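Local coordinates for protein 433aa long hypothetical phosphoribosylglycinamide formyl transferase (Pyrococcus horikoshii, PDB 2DWC) that is an ATP-grasp family protein with a Rossmann-like pre-ATP-grasp part and a PurT-type C-terminal part, modelled with bound adenosine-5'-diphosphate, at residues V3-L7 with F219-I225; L74-E79 with E100-Y106; L95-F99 with A112-W116. All coordinates share one frame; numbering follows the deposited sequence.

Contact 1 (V3-L7 with F219-I225)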
loop_
_atom_site.group_PDB
_atom_site.type_symbol
_atom_site.label_atom_id
_atom_site.label_comp_id
_atom_site.label_asym_id
_atom_site.label_seq_id
_atom_site.Cartn_x
_atom_site.Cartn_y
_atom_site.Cartn_z
ATOM N N VAL B 3 17.204 18.578 15.499
ATOM C CA VAL B 3 17.213 17.476 14.514
ATOM C C VAL B 3 18.647 17.153 14.090
ATOM O O VAL B 3 19.387 18.043 13.629
ATOM C CB VAL B 3 16.395 17.895 13.270
ATOM C CG1 VAL B 3 16.585 16.896 12.135
ATOM C CG2 VAL B 3 14.930 18.074 13.624
ATOM N N MET B 4 19.050 15.885 14.209
ATOM C CA MET B 4 20.415 15.507 13.889
ATOM C C MET B 4 20.656 15.052 12.474
ATOM O O MET B 4 21.817 14.867 12.117
ATOM C CB MET B 4 20.924 14.429 14.862
ATOM C CG MET B 4 20.203 13.075 14.696
ATOM S SD MET B 4 21.008 11.930 15.904
ATOM C CE MET B 4 20.325 12.617 17.411
ATOM N N ILE B 5 19.592 14.847 11.663
ATOM C CA ILE B 5 19.827 14.458 10.281
ATOM C C ILE B 5 19.614 15.709 9.386
ATOM O O ILE B 5 19.377 16.786 9.893
ATOM C CB ILE B 5 18.864 13.355 9.796
ATOM C CG1 ILE B 5 17.401 13.819 9.889
ATOM C CG2 ILE B 5 19.026 12.091 10.687
ATOM C CD1 ILE B 5 16.430 12.929 8.990
ATOM N N LYS B 6 19.750 15.555 8.078
ATOM C CA LYS B 6 19.557 16.679 7.177
ATOM C C LYS B 6 18.706 16.259 5.992
ATOM O O LYS B 6 18.320 15.091 5.845
ATOM C CB LYS B 6 20.889 17.183 6.674
ATOM C CG LYS B 6 21.684 16.096 5.956
ATOM C CD LYS B 6 23.130 16.548 5.771
ATOM C CE LYS B 6 24.002 15.406 5.281
ATOM N NZ LYS B 6 23.521 14.945 3.953
ATOM N N LEU B 7 18.400 17.229 5.144
ATOM C CA LEU B 7 17.599 16.970 3.938
ATOM C C LEU B 7 18.312 15.881 3.128
ATOM O O LEU B 7 19.553 15.928 2.881
ATOM C CB LEU B 7 17.484 18.293 3.122
ATOM C CG LEU B 7 16.816 18.202 1.736
ATOM C CD1 LEU B 7 15.332 18.006 1.839
ATOM C CD2 LEU B 7 17.087 19.514 0.981
ATOM N N PHE B 219 11.578 18.476 6.156
ATOM C CA PHE B 219 12.420 19.419 5.415
ATOM C C PHE B 219 11.730 19.854 4.140
ATOM O O PHE B 219 11.021 19.068 3.486
ATOM C CB PHE B 219 13.740 18.768 4.987
ATOM C CG PHE B 219 14.721 18.574 6.121
ATOM C CD1 PHE B 219 15.224 19.678 6.831
ATOM C CD2 PHE B 219 15.087 17.285 6.528
ATOM C CE1 PHE B 219 16.068 19.501 7.934
ATOM C CE2 PHE B 219 15.930 17.097 7.635
ATOM C CZ PHE B 219 16.422 18.223 8.343
ATOM N N ASP B 220 11.922 21.121 3.794
ATOM C CA ASP B 220 11.416 21.624 2.525
ATOM C C ASP B 220 12.568 21.508 1.552
ATOM O O ASP B 220 13.687 21.102 1.906
ATOM C CB ASP B 220 10.910 23.088 2.633
ATOM C CG ASP B 220 12.010 24.105 3.009
ATOM O OD1 ASP B 220 13.227 23.839 2.859
ATOM O OD2 ASP B 220 11.632 25.220 3.440
ATOM N N GLU B 221 12.313 21.861 0.293
ATOM C CA GLU B 221 13.336 21.727 -0.717
ATOM C C GLU B 221 14.601 22.527 -0.454
ATOM O O GLU B 221 15.668 22.188 -0.966
ATOM C CB GLU B 221 12.738 22.091 -2.089
ATOM C CG GLU B 221 13.347 21.351 -3.231
ATOM C CD GLU B 221 12.640 21.624 -4.562
ATOM O OE1 GLU B 221 11.507 22.160 -4.552
ATOM O OE2 GLU B 221 13.222 21.291 -5.616
ATOM N N ASN B 222 14.489 23.587 0.343
ATOM C CA ASN B 222 15.646 24.416 0.674
ATOM C C ASN B 222 16.447 23.890 1.847
ATOM O O ASN B 222 17.462 24.468 2.212
ATOM C CB ASN B 222 15.227 25.850 0.997
ATOM C CG ASN B 222 14.461 26.485 -0.124
ATOM O OD1 ASN B 222 14.872 26.407 -1.289
ATOM N ND2 ASN B 222 13.338 27.126 0.209
ATOM N N GLY B 223 15.995 22.810 2.463
ATOM C CA GLY B 223 16.766 22.295 3.576
ATOM C C GLY B 223 16.326 22.800 4.932
ATOM O O GLY B 223 16.964 22.489 5.915
ATOM N N GLU B 224 15.270 23.604 4.991
ATOM C CA GLU B 224 14.780 24.079 6.294
ATOM C C GLU B 224 13.572 23.272 6.710
ATOM O O GLU B 224 12.904 22.680 5.886
ATOM C CB GLU B 224 14.387 25.541 6.215
ATOM C CG GLU B 224 15.582 26.357 5.841
ATOM C CD GLU B 224 15.256 27.808 5.672
ATOM O OE1 GLU B 224 14.079 28.131 5.364
ATOM O OE2 GLU B 224 16.200 28.612 5.839
ATOM N N ILE B 225 13.272 23.291 7.992
ATOM C CA ILE B 225 12.119 22.545 8.454
ATOM C C ILE B 225 10.824 23.340 8.338
ATOM O O ILE B 225 10.767 24.530 8.704
ATOM C CB ILE B 225 12.336 22.099 9.896
ATOM C CG1 ILE B 225 13.586 21.220 9.945
ATOM C CG2 ILE B 225 11.074 21.377 10.432
ATOM C CD1 ILE B 225 13.980 20.880 11.362
#

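Contact 2 (L74-E79 with E100-Y106)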
loop_
_atom_site.group_PDB
_atom_site.type_symbol
_atom_site.label_atom_id
_atom_site.label_comp_id
_atom_site.label_asym_id
_atom_site.label_seq_id
_atom_site.Cartn_x
_atom_site.Cartn_y
_atom_site.Cartn_z
ATOM N N LEU B 74 16.867 -2.923 24.322
ATOM C CA LEU B 74 16.808 -1.935 23.253
ATOM C C LEU B 74 18.197 -1.506 22.809
ATOM O O LEU B 74 18.447 -1.346 21.598
ATOM C CB LEU B 74 15.965 -0.706 23.684
ATOM C CG LEU B 74 14.492 -1.033 24.030
ATOM C CD1 LEU B 74 13.779 0.275 24.432
ATOM C CD2 LEU B 74 13.773 -1.681 22.827
ATOM N N TRP B 75 19.125 -1.313 23.743
ATOM C CA TRP B 75 20.463 -0.922 23.312
ATOM C C TRP B 75 21.141 -2.023 22.467
ATOM O O TRP B 75 21.892 -1.773 21.534
ATOM C CB TRP B 75 21.346 -0.623 24.537
ATOM C CG TRP B 75 21.580 0.860 24.736
ATOM C CD1 TRP B 75 21.225 1.605 25.829
ATOM C CD2 TRP B 75 22.227 1.760 23.819
ATOM N NE1 TRP B 75 21.634 2.924 25.651
ATOM C CE2 TRP B 75 22.244 3.041 24.425
ATOM C CE3 TRP B 75 22.799 1.608 22.547
ATOM C CZ2 TRP B 75 22.813 4.158 23.793
ATOM C CZ3 TRP B 75 23.368 2.724 21.916
ATOM C CH2 TRP B 75 23.366 3.982 22.551
ATOM N N SER B 76 20.884 -3.273 22.825
ATOM C CA SER B 76 21.509 -4.359 22.085
ATOM C C SER B 76 21.011 -4.298 20.641
ATOM O O SER B 76 21.769 -4.420 19.680
ATOM C CB SER B 76 21.138 -5.724 22.734
ATOM O OG SER B 76 21.715 -6.778 21.988
ATOM N N VAL B 77 19.721 -4.060 20.478
ATOM C CA VAL B 77 19.187 -3.971 19.123
ATOM C C VAL B 77 19.753 -2.749 18.382
ATOM O O VAL B 77 20.170 -2.839 17.227
ATOM C CB VAL B 77 17.636 -3.857 19.170
ATOM C CG1 VAL B 77 17.102 -3.725 17.716
ATOM C CG2 VAL B 77 17.046 -5.133 19.842
ATOM N N VAL B 78 19.742 -1.604 19.035
ATOM C CA VAL B 78 20.251 -0.386 18.374
ATOM C C VAL B 78 21.738 -0.523 18.017
ATOM O O VAL B 78 22.147 -0.169 16.905
ATOM C CB VAL B 78 20.023 0.875 19.258
ATOM C CG1 VAL B 78 20.793 2.104 18.652
ATOM C CG2 VAL B 78 18.491 1.172 19.355
ATOM N N GLU B 79 22.549 -1.091 18.908
ATOM C CA GLU B 79 23.944 -1.235 18.570
ATOM C C GLU B 79 24.163 -2.196 17.418
ATOM O O GLU B 79 25.079 -2.025 16.595
ATOM C CB GLU B 79 24.765 -1.698 19.781
ATOM C CG GLU B 79 25.173 -0.591 20.679
ATOM C CD GLU B 79 26.150 0.388 19.971
ATOM O OE1 GLU B 79 27.050 -0.069 19.225
ATOM O OE2 GLU B 79 25.993 1.605 20.182
ATOM N N GLU B 100 19.213 8.148 25.699
ATOM C CA GLU B 100 20.605 7.713 25.530
ATOM C C GLU B 100 20.962 7.495 24.047
ATOM O O GLU B 100 22.065 7.830 23.611
ATOM C CB GLU B 100 20.840 6.430 26.309
ATOM C CG GLU B 100 20.868 6.682 27.813
ATOM C CD GLU B 100 21.114 5.451 28.637
ATOM O OE1 GLU B 100 21.566 4.415 28.074
ATOM O OE2 GLU B 100 20.853 5.537 29.863
ATOM N N PHE B 101 20.024 6.924 23.276
ATOM C CA PHE B 101 20.283 6.706 21.847
ATOM C C PHE B 101 20.607 8.046 21.184
ATOM O O PHE B 101 21.534 8.173 20.373
ATOM C CB PHE B 101 19.069 6.102 21.099
ATOM C CG PHE B 101 18.576 4.772 21.657
ATOM C CD1 PHE B 101 19.473 3.889 22.274
ATOM C CD2 PHE B 101 17.224 4.420 21.565
ATOM C CE1 PHE B 101 19.006 2.638 22.819
ATOM C CE2 PHE B 101 16.736 3.171 22.104
ATOM C CZ PHE B 101 17.658 2.289 22.740
ATOM N N GLU B 102 19.777 9.026 21.494
ATOM C CA GLU B 102 19.935 10.363 20.877
ATOM C C GLU B 102 21.256 10.987 21.258
ATOM O O GLU B 102 21.959 11.561 20.400
ATOM C CB GLU B 102 18.711 11.185 21.329
ATOM C CG GLU B 102 18.537 12.559 20.835
ATOM C CD GLU B 102 17.194 13.063 21.345
ATOM O OE1 GLU B 102 17.128 13.453 22.545
ATOM O OE2 GLU B 102 16.209 13.008 20.560
ATOM N N LYS B 103 21.608 10.877 22.545
ATOM C CA LYS B 103 22.878 11.401 23.033
ATOM C C LYS B 103 24.053 10.766 22.333
ATOM O O LYS B 103 25.102 11.383 22.155
ATOM C CB LYS B 103 22.995 11.164 24.554
ATOM C CG LYS B 103 22.951 12.407 25.390
ATOM C CD LYS B 103 22.970 12.068 26.888
ATOM C CE LYS B 103 24.046 11.015 27.221
ATOM N NZ LYS B 103 25.471 11.476 27.040
ATOM N N ASP B 104 23.878 9.517 21.910
ATOM C CA ASP B 104 24.929 8.783 21.224
ATOM C C ASP B 104 24.883 8.940 19.714
ATOM O O ASP B 104 25.553 8.202 18.993
ATOM C CB ASP B 104 24.813 7.287 21.592
ATOM C CG ASP B 104 26.061 6.491 21.257
ATOM O OD1 ASP B 104 27.168 6.981 21.543
ATOM O OD2 ASP B 104 25.944 5.354 20.731
ATOM N N GLY B 105 24.047 9.855 19.234
ATOM C CA GLY B 105 23.986 10.115 17.813
ATOM C C GLY B 105 23.011 9.308 16.956
ATOM O O GLY B 105 23.183 9.274 15.736
ATOM N N TYR B 106 22.033 8.626 17.565
ATOM C CA TYR B 106 21.049 7.905 16.752
ATOM C C TYR B 106 19.807 8.756 16.760
ATOM O O TYR B 106 19.385 9.234 17.831
ATOM C CB TYR B 106 20.701 6.541 17.364
ATOM C CG TYR B 106 21.869 5.606 17.285
ATOM C CD1 TYR B 106 22.700 5.419 18.382
ATOM C CD2 TYR B 106 22.190 4.964 16.087
ATOM C CE1 TYR B 106 23.830 4.627 18.303
ATOM C CE2 TYR B 106 23.337 4.144 16.006
ATOM C CZ TYR B 106 24.134 3.999 17.119
ATOM O OH TYR B 106 25.256 3.217 17.049
HETATM O O HOH W 1 27.601 3.479 19.047
#

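Contact 3 (L95-F99 with A112-W116)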
loop_
_atom_site.group_PDB
_atom_site.type_symbol
_atom_site.label_atom_id
_atom_site.label_comp_id
_atom_site.label_asym_id
_atom_site.label_seq_id
_atom_site.Cartn_x
_atom_site.Cartn_y
_atom_site.Cartn_z
ATOM N N LEU B 95 12.007 5.133 28.465
ATOM C CA LEU B 95 12.338 6.513 28.065
ATOM C C LEU B 95 13.811 6.881 28.220
ATOM O O LEU B 95 14.366 7.608 27.391
ATOM C CB LEU B 95 11.442 7.507 28.833
ATOM C CG LEU B 95 9.936 7.264 28.767
ATOM C CD1 LEU B 95 9.252 8.222 29.781
ATOM C CD2 LEU B 95 9.397 7.471 27.333
ATOM N N ASP B 96 14.475 6.395 29.267
ATOM C CA ASP B 96 15.904 6.668 29.393
ATOM C C ASP B 96 16.644 6.134 28.149
ATOM O O ASP B 96 17.609 6.714 27.687
ATOM C CB ASP B 96 16.506 5.957 30.624
ATOM C CG ASP B 96 16.181 6.667 31.936
ATOM O OD1 ASP B 96 15.602 7.768 31.900
ATOM O OD2 ASP B 96 16.502 6.113 33.004
ATOM N N ALA B 97 16.212 4.991 27.633
ATOM C CA ALA B 97 16.896 4.444 26.469
ATOM C C ALA B 97 16.833 5.416 25.303
ATOM O O ALA B 97 17.829 5.643 24.617
ATOM C CB ALA B 97 16.258 3.075 26.038
ATOM N N LEU B 98 15.634 5.938 25.039
ATOM C CA LEU B 98 15.479 6.883 23.928
ATOM C C LEU B 98 16.421 8.086 24.098
ATOM O O LEU B 98 17.064 8.520 23.134
ATOM C CB LEU B 98 14.003 7.333 23.807
ATOM C CG LEU B 98 12.976 6.229 23.523
ATOM C CD1 LEU B 98 11.553 6.877 23.386
ATOM C CD2 LEU B 98 13.353 5.464 22.242
ATOM N N PHE B 99 16.538 8.620 25.311
ATOM C CA PHE B 99 17.415 9.783 25.483
ATOM C C PHE B 99 18.856 9.371 25.270
ATOM O O PHE B 99 19.635 10.140 24.718
ATOM C CB PHE B 99 17.294 10.395 26.902
ATOM C CG PHE B 99 16.031 11.220 27.118
ATOM C CD1 PHE B 99 14.967 10.727 27.859
ATOM C CD2 PHE B 99 15.947 12.510 26.599
ATOM C CE1 PHE B 99 13.841 11.498 28.094
ATOM C CE2 PHE B 99 14.810 13.307 26.829
ATOM C CZ PHE B 99 13.771 12.806 27.570
ATOM N N ALA B 112 13.590 12.478 21.525
ATOM C CA ALA B 112 13.275 11.702 22.719
ATOM C C ALA B 112 12.368 12.466 23.688
ATOM O O ALA B 112 11.439 11.914 24.262
ATOM C CB ALA B 112 14.605 11.283 23.421
ATOM N N ARG B 113 12.618 13.762 23.829
ATOM C CA ARG B 113 11.846 14.569 24.769
ATOM C C ARG B 113 10.346 14.578 24.478
ATOM O O ARG B 113 9.520 14.548 25.401
ATOM C CB ARG B 113 12.421 15.995 24.777
ATOM C CG ARG B 113 11.695 16.914 25.792
ATOM C CD ARG B 113 12.603 18.036 26.274
ATOM N NE ARG B 113 12.106 18.646 27.519
ATOM C CZ ARG B 113 11.137 19.559 27.571
ATOM N NH1 ARG B 113 10.571 19.981 26.450
ATOM N NH2 ARG B 113 10.706 20.025 28.742
ATOM N N ALA B 114 9.972 14.565 23.194
ATOM C CA ALA B 114 8.545 14.583 22.856
ATOM C C ALA B 114 7.794 13.398 23.407
ATOM O O ALA B 114 6.673 13.543 23.870
ATOM C CB ALA B 114 8.335 14.678 21.310
ATOM N N THR B 115 8.395 12.213 23.364
ATOM C CA THR B 115 7.718 11.036 23.892
ATOM C C THR B 115 7.639 11.128 25.403
ATOM O O THR B 115 6.604 10.805 26.007
ATOM C CB THR B 115 8.446 9.760 23.444
ATOM O OG1 THR B 115 8.256 9.634 22.032
ATOM C CG2 THR B 115 7.885 8.499 24.133
ATOM N N TRP B 116 8.695 11.638 26.010
ATOM C CA TRP B 116 8.719 11.761 27.468
ATOM C C TRP B 116 7.689 12.807 27.936
ATOM O O TRP B 116 7.049 12.620 28.967
ATOM C CB TRP B 116 10.150 12.123 27.885
ATOM C CG TRP B 116 10.334 12.514 29.302
ATOM C CD1 TRP B 116 10.594 11.688 30.366
ATOM C CD2 TRP B 116 10.383 13.851 29.801
ATOM N NE1 TRP B 116 10.807 12.442 31.507
ATOM C CE2 TRP B 116 10.687 13.773 31.184
ATOM C CE3 TRP B 116 10.210 15.113 29.210
ATOM C CZ2 TRP B 116 10.821 14.911 31.982
ATOM C CZ3 TRP B 116 10.345 16.251 30.015
ATOM C CH2 TRP B 116 10.646 16.135 31.376
#

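Contact 1 (V3-L7 with F219-I225)
The beta-hairpin loop 219-225 is covered by the N-terminal arm 3-7, Leu7 and Phe219 contributing most of the buried surface. A type I turn from Asp220 to Gly223 closes the hairpin as a 3:5 loop with a G1 bulge: Gly223 N bonds Asp220 O (2.9 Å) and Asp220 N bonds Glu224 O. Inside the loop, Glu224 N donates to Asp220 OD1 (3.0 Å, N-H...O 152°), from above the carboxylate plane. The arm's backbone runs along the Phe219 ring. Leu7 N lies over one face, offset toward the rim and 3.5 Å from Phe219 CE2, whereas Ile5 O is at the ring edge, 3.6 Å from Phe219 CZ. With CG anti to the backbone N (chi1 173°), Leu7 reaches the turn: CD1 rests 3.6 Å from Phe219 CB, and CD2 is the same distance from Glu221 O. Beyond the ring, Val3 CG2 meets Ile225 CD1 at 3.7 Å. The contact lies at the surface, where strands 209-219 and 225-238 join; Leu273, just before strand 274-283, packs against Val3, Ile5 and Phe219, and Val363 of the second subunit touches Leu7 and Glu221.

Contact 2 (L74-E79 with E100-Y106)
This is an aromatic contact of helix 71-81 with the end of helix 95-103 and the loop after it, in the Rossmann-like pre-ATP-grasp part: Trp75 and Val78 meet Phe101, in the last turn, and Tyr106, in the loop. Phe101 points an edge at the Trp75 face, a T-shaped pair whose planes stand at 83°, with centroids 4.8 Å apart between the Phe101 ring and the five-membered ring of Trp75. At the indole edge, Trp75 NE1 donates to Glu100 OE1 (2.8 Å, 153°), close to the indole plane and on the anti side of the carboxylate; Glu100 OE2 makes a salt bridge with Lys71. The indole is thus gripped at its N-H as well as at its face. Val78 serves two rings. Its CG1, anti to the backbone N (chi1 170°), sits 3.8 Å from the Tyr106 ring centroid, and CG2 sits 3.7 Å from that of Phe101, both CH-pi contacts over the face. Leu74 CB adds a contact 3.6 Å from Phe101 CZ, at the ring edge. A water donates to Glu79 OE2 (2.7 Å) and Asp104 OD2 (3.0 Å) and accepts from Tyr106 OH, which should ease the closeness of two carboxylates. A Schellman motif with Gly105 as C-prime residue ends the helix and leads into Tyr106. Beneath both segments lies the parallel sheet: Ile86 of strand 85-88 touches Val78, Phe101 and Tyr106, and Leu23 of strand 21-25 touches Val78.

Contact 3 (L95-F99 with A112-W116)
Phe99, Ala112 and Trp116 carry the packing of two nearly antiparallel helices in the pre-ATP-grasp part. The short axes of 95-99 and 112-116 run at 161° to each other and approach to 9.2 Å. Phe99 CA and Ala112 CA are only 5.3 Å apart, so Ala112 lies directly against the other helix. The methyl of Ala112 touches two neighbours there. It lies over one face of Phe99, offset toward the rim, in a CH-pi contact with CB 4.0 Å from the ring centroid and 24° off the normal; it also meets Leu98, CB to CB, at 4.0 Å.

Phe99 extends from its own helix across the backbone of the partner. The ring reaches over to residues 112 and 113, where CE2 comes within 3.7 Å of Arg113 N. Farther out, the ring edge is directed at the face of Trp116. This T-shaped pair has planes at 76° and a separation of 5.4 Å between the centroids of the Phe99 ring and the indole five-membered ring. Trp116 is also involved in a cation-pi contact with Arg123, on helix 121-132, so the indole links this helix pair to the next helix.

Toward the other end of the pair, the two methyl groups of Leu95 divide their contacts. CD1 meets the indole edge at Trp116 CD1, while CD2 packs on the methyl of Thr115. That residue's hydroxyl points to another partner, OG1 bonding Arg295 NH1. The two methyl groups are in van der Waals contact, Leu95 CD2 3.7 Å from Thr115 CG2.

How the contacts relate
Contacts 2 and 3 share helix 95-103 and have centres about 11 Å apart: its later part packs on helix 71-81 and its first part on helix 112-118. They interlock along the chain, their segments alternating, and Glu102 OE2 joins them by a probable hydrogen bond to Ala112 N (2.8 Å). Leu74 CD1 also packs on Ala97 CB. Contact 1 is centred about 22 Å from each of the others, yet segment 3-7 touches contact 2 through Met4, which takes no part in contact 1: its SD lies 3.4 Å from Gly105 O, just past the helix. The Thr115 side chain of contact 3 is about 14 Å from the bound adenosine-5'-diphosphate and is not among its pocket residues.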